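Local coordinates for transcriptional regulatory protein (Chlamydia trachomatis, PDB 3Q7R) that acts as an atypical OmpR/PhoB-subfamily response regulator, a DNA-binding transcription factor that may activate transcription broadly and probably that of its own gene, at the interface of chains A and B. Residues are numbered along the deposited sequence; one frame, centred on the assembly and turned at random. Chains: chain A/B, Transcriptional regulatory protein.

The interface of chains A and B. Residues chain A 97-98; chain B 77, 97-99, 107, 115.
A:Trp97 inserts its indole into chain B, between B:Trp97, B:Leu99 and B:Phe115. This is part of the two-fold dimer interface of the ChxR receiver domain. It joins strand 97-100 of chain A mainly to strand 97-100 and helix 105-116 of chain B. The two tryptophans meet edge to face. The pyrrole edge of A:Trp97, at NE1 and CD1, points at one face of the B:Trp97 indole. CD1 of A:Trp97 lies 3.8 Å from CE3 of B:Trp97, toward the rim of that ring. The benzo end of A:Trp97 reaches over B:Leu99 and the B:Tyr98 backbone. A:Trp97 CH2 packs 3.5 Å from methyl CD2 of B:Leu99. A:Trp97 CZ2 lies 3.4 Å from the carbonyl O of B:Tyr98. B:Leu77 CD1 adds a looser contact, 4.0 Å from A:Trp97 CH2. B:Phe115, from helix 105-116, turns its CE1 edge onto one face of the same ring, 3.8 Å from A:Trp97 CZ3. These two ring planes stand nearly perpendicular, at 85°. The two copies of Trp97 take different rotamers. CG of A:Trp97 lies opposite the backbone N (chi1 -176°), which sends the indole across to chain B. CG of B:Trp97 lies opposite the carbonyl carbon (chi1 -66°). The tryptophan pair thus departs locally from the two-fold symmetry. The two indoles run in opposite directions alongside each other. A:Tyr98 contributes at the margin. Its phenol OH sits beside B:Leu99 CD2 and, more loosely, B:Ile107 CG2. The same B:Leu99 methyl thus touches both A:Trp97 and A:Tyr98. A water links the two strands by their backbones, lying 2.8 Å from the carbonyl O of A:Tyr98 and 2.8 Å from the carbonyl O of B:Tyr98.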
ATOM      1  N   TRP A  97       4.874  -2.539  -1.196  1.00 12.82           N
ATOM      2  CA  TRP A  97       3.838  -1.538  -1.191  1.00 13.64           C
ATOM      3  C   TRP A  97       4.407  -0.244  -0.563  1.00 12.81           C
ATOM      4  O   TRP A  97       5.440  -0.282   0.130  1.00 11.96           O
ATOM      5  CB  TRP A  97       2.591  -2.061  -0.402  1.00 17.26           C
ATOM      6  CG  TRP A  97       1.408  -1.125  -0.407  1.00 19.71           C
ATOM      7  CD1 TRP A  97       0.744  -0.614   0.686  1.00 23.11           C
ATOM      8  CD2 TRP A  97       0.738  -0.594  -1.548  1.00 19.34           C
ATOM      9  NE1 TRP A  97      -0.295   0.221   0.284  1.00 27.37           N
ATOM     10  CE2 TRP A  97      -0.332   0.247  -1.076  1.00 24.11           C
ATOM     11  CE3 TRP A  97       0.928  -0.736  -2.913  1.00 19.47           C
ATOM     12  CZ2 TRP A  97      -1.173   0.947  -1.929  1.00 32.10           C
ATOM     13  CZ3 TRP A  97       0.054  -0.025  -3.789  1.00 26.70           C
ATOM     14  CH2 TRP A  97      -0.970   0.807  -3.274  1.00 30.00           C
ATOM     15  N   TYR A  98       3.731   0.889  -0.782  1.00 13.40           N
ATOM     16  CA  TYR A  98       4.330   2.168  -0.348  1.00 13.22           C
ATOM     17  C   TYR A  98       3.252   3.206  -0.092  1.00 16.14           C
ATOM     18  O   TYR A  98       2.105   3.035  -0.547  1.00 16.54           O
ATOM     19  CB  TYR A  98       5.326   2.764  -1.408  1.00 13.26           C
ATOM     20  CG  TYR A  98       4.693   2.953  -2.770  1.00 14.42           C
ATOM     21  CD1 TYR A  98       3.939   4.062  -3.052  1.00 15.24           C
ATOM     22  CD2 TYR A  98       4.857   1.974  -3.762  1.00 14.53           C
ATOM     23  CE1 TYR A  98       3.350   4.223  -4.325  1.00 16.70           C
ATOM     24  CE2 TYR A  98       4.275   2.104  -5.016  1.00 19.32           C
ATOM     25  CZ  TYR A  98       3.504   3.199  -5.272  1.00 16.98           C
ATOM     26  OH  TYR A  98       2.888   3.365  -6.527  1.00 19.19           O
TER
ATOM     27  N   LEU B  77      -8.641  -1.983  -4.003  1.00 30.40           N
ATOM     28  CA  LEU B  77      -7.692  -0.874  -4.049  1.00 29.22           C
ATOM     29  C   LEU B  77      -8.466   0.331  -4.547  1.00 26.56           C
ATOM     30  O   LEU B  77      -9.183   0.204  -5.526  1.00 27.34           O
ATOM     31  CB  LEU B  77      -6.574  -1.182  -5.029  1.00 28.07           C
ATOM     32  CG  LEU B  77      -5.621  -0.035  -5.388  1.00 27.06           C
ATOM     33  CD1 LEU B  77      -4.815   0.432  -4.152  1.00 25.89           C
ATOM     34  CD2 LEU B  77      -4.706  -0.436  -6.599  1.00 27.66           C
ATOM     35  N   TRP B  97      -6.653   0.092   0.969  1.00 23.66           N
ATOM     36  CA  TRP B  97      -5.462   0.788   0.456  1.00 21.07           C
ATOM     37  C   TRP B  97      -5.807   1.691  -0.722  1.00 24.61           C
ATOM     38  O   TRP B  97      -6.876   1.528  -1.352  1.00 24.81           O
ATOM     39  CB  TRP B  97      -4.418  -0.206  -0.038  1.00 22.08           C
ATOM     40  CG  TRP B  97      -3.883  -1.000   1.041  1.00 26.97           C
ATOM     41  CD1 TRP B  97      -4.159  -2.299   1.297  1.00 33.55           C
ATOM     42  CD2 TRP B  97      -2.981  -0.558   2.089  1.00 25.81           C
ATOM     43  NE1 TRP B  97      -3.489  -2.709   2.429  1.00 33.73           N
ATOM     44  CE2 TRP B  97      -2.745  -1.669   2.926  1.00 32.95           C
ATOM     45  CE3 TRP B  97      -2.368   0.652   2.390  1.00 22.97           C
ATOM     46  CZ2 TRP B  97      -1.912  -1.602   4.060  1.00 28.84           C
ATOM     47  CZ3 TRP B  97      -1.493   0.717   3.481  1.00 20.59           C
ATOM     48  CH2 TRP B  97      -1.303  -0.398   4.325  1.00 25.56           C
ATOM     49  N   TYR B  98      -4.917   2.624  -1.054  1.00 20.56           N
ATOM     50  CA  TYR B  98      -5.186   3.520  -2.189  1.00 20.98           C
ATOM     51  C   TYR B  98      -3.927   3.939  -2.962  1.00 21.35           C
ATOM     52  O   TYR B  98      -2.777   3.844  -2.460  1.00 23.24           O
ATOM     53  CB  TYR B  98      -5.891   4.798  -1.681  1.00 24.67           C
ATOM     54  CG  TYR B  98      -5.146   5.503  -0.565  1.00 26.92           C
ATOM     55  CD1 TYR B  98      -4.083   6.341  -0.849  1.00 23.21           C
ATOM     56  CD2 TYR B  98      -5.495   5.308   0.771  1.00 26.82           C
ATOM     57  CE1 TYR B  98      -3.380   6.971   0.150  1.00 21.78           C
ATOM     58  CE2 TYR B  98      -4.811   5.945   1.789  1.00 27.30           C
ATOM     59  CZ  TYR B  98      -3.739   6.765   1.471  1.00 21.29           C
ATOM     60  OH  TYR B  98      -3.015   7.419   2.431  1.00 24.48           O
ATOM     61  N   LEU B  99      -4.147   4.424  -4.175  1.00 20.76           N
ATOM     62  CA  LEU B  99      -3.151   5.214  -4.890  1.00 24.94           C
ATOM     63  C   LEU B  99      -3.712   6.571  -5.168  1.00 25.66           C
ATOM     64  O   LEU B  99      -4.913   6.704  -5.421  1.00 25.25           O
ATOM     65  CB  LEU B  99      -2.807   4.597  -6.223  1.00 22.82           C
ATOM     66  CG  LEU B  99      -2.152   3.251  -6.076  1.00 30.44           C
ATOM     67  CD1 LEU B  99      -2.063   2.602  -7.453  1.00 29.22           C
ATOM     68  CD2 LEU B  99      -0.751   3.532  -5.459  1.00 25.35           C
ATOM     69  N   ILE B 107       1.828   1.518 -13.558  1.00 18.47           N
ATOM     70  CA  ILE B 107       1.638   1.475 -12.111  1.00 18.87           C
ATOM     71  C   ILE B 107       0.485   0.542 -11.742  1.00 18.07           C
ATOM     72  O   ILE B 107       0.629  -0.334 -10.892  1.00 17.73           O
ATOM     73  CB  ILE B 107       1.431   2.864 -11.546  1.00 17.13           C
ATOM     74  CG1 ILE B 107       2.747   3.611 -11.615  1.00 19.51           C
ATOM     75  CG2 ILE B 107       1.001   2.820 -10.063  1.00 19.22           C
ATOM     76  CD1 ILE B 107       2.564   5.114 -11.288  1.00 22.68           C
ATOM     77  N   PHE B 115      -0.807  -7.131  -5.505  1.00 22.59           N
ATOM     78  CA  PHE B 115      -1.946  -7.435  -4.605  1.00 23.44           C
ATOM     79  C   PHE B 115      -2.329  -8.899  -4.745  1.00 28.20           C
ATOM     80  O   PHE B 115      -2.529  -9.578  -3.764  1.00 27.42           O
ATOM     81  CB  PHE B 115      -3.158  -6.541  -4.881  1.00 27.35           C
ATOM     82  CG  PHE B 115      -3.133  -5.238  -4.142  1.00 41.59           C
ATOM     83  CD1 PHE B 115      -2.034  -4.404  -4.240  1.00 49.13           C
ATOM     84  CD2 PHE B 115      -4.225  -4.838  -3.359  1.00 43.82           C
ATOM     85  CE1 PHE B 115      -1.995  -3.201  -3.569  1.00 51.87           C
ATOM     86  CE2 PHE B 115      -4.203  -3.639  -2.682  1.00 48.02           C
ATOM     87  CZ  PHE B 115      -3.079  -2.807  -2.790  1.00 54.98           C
TER
HETATM   88  O   HOH W   1      -0.438   4.262  -0.930  1.00 22.35           O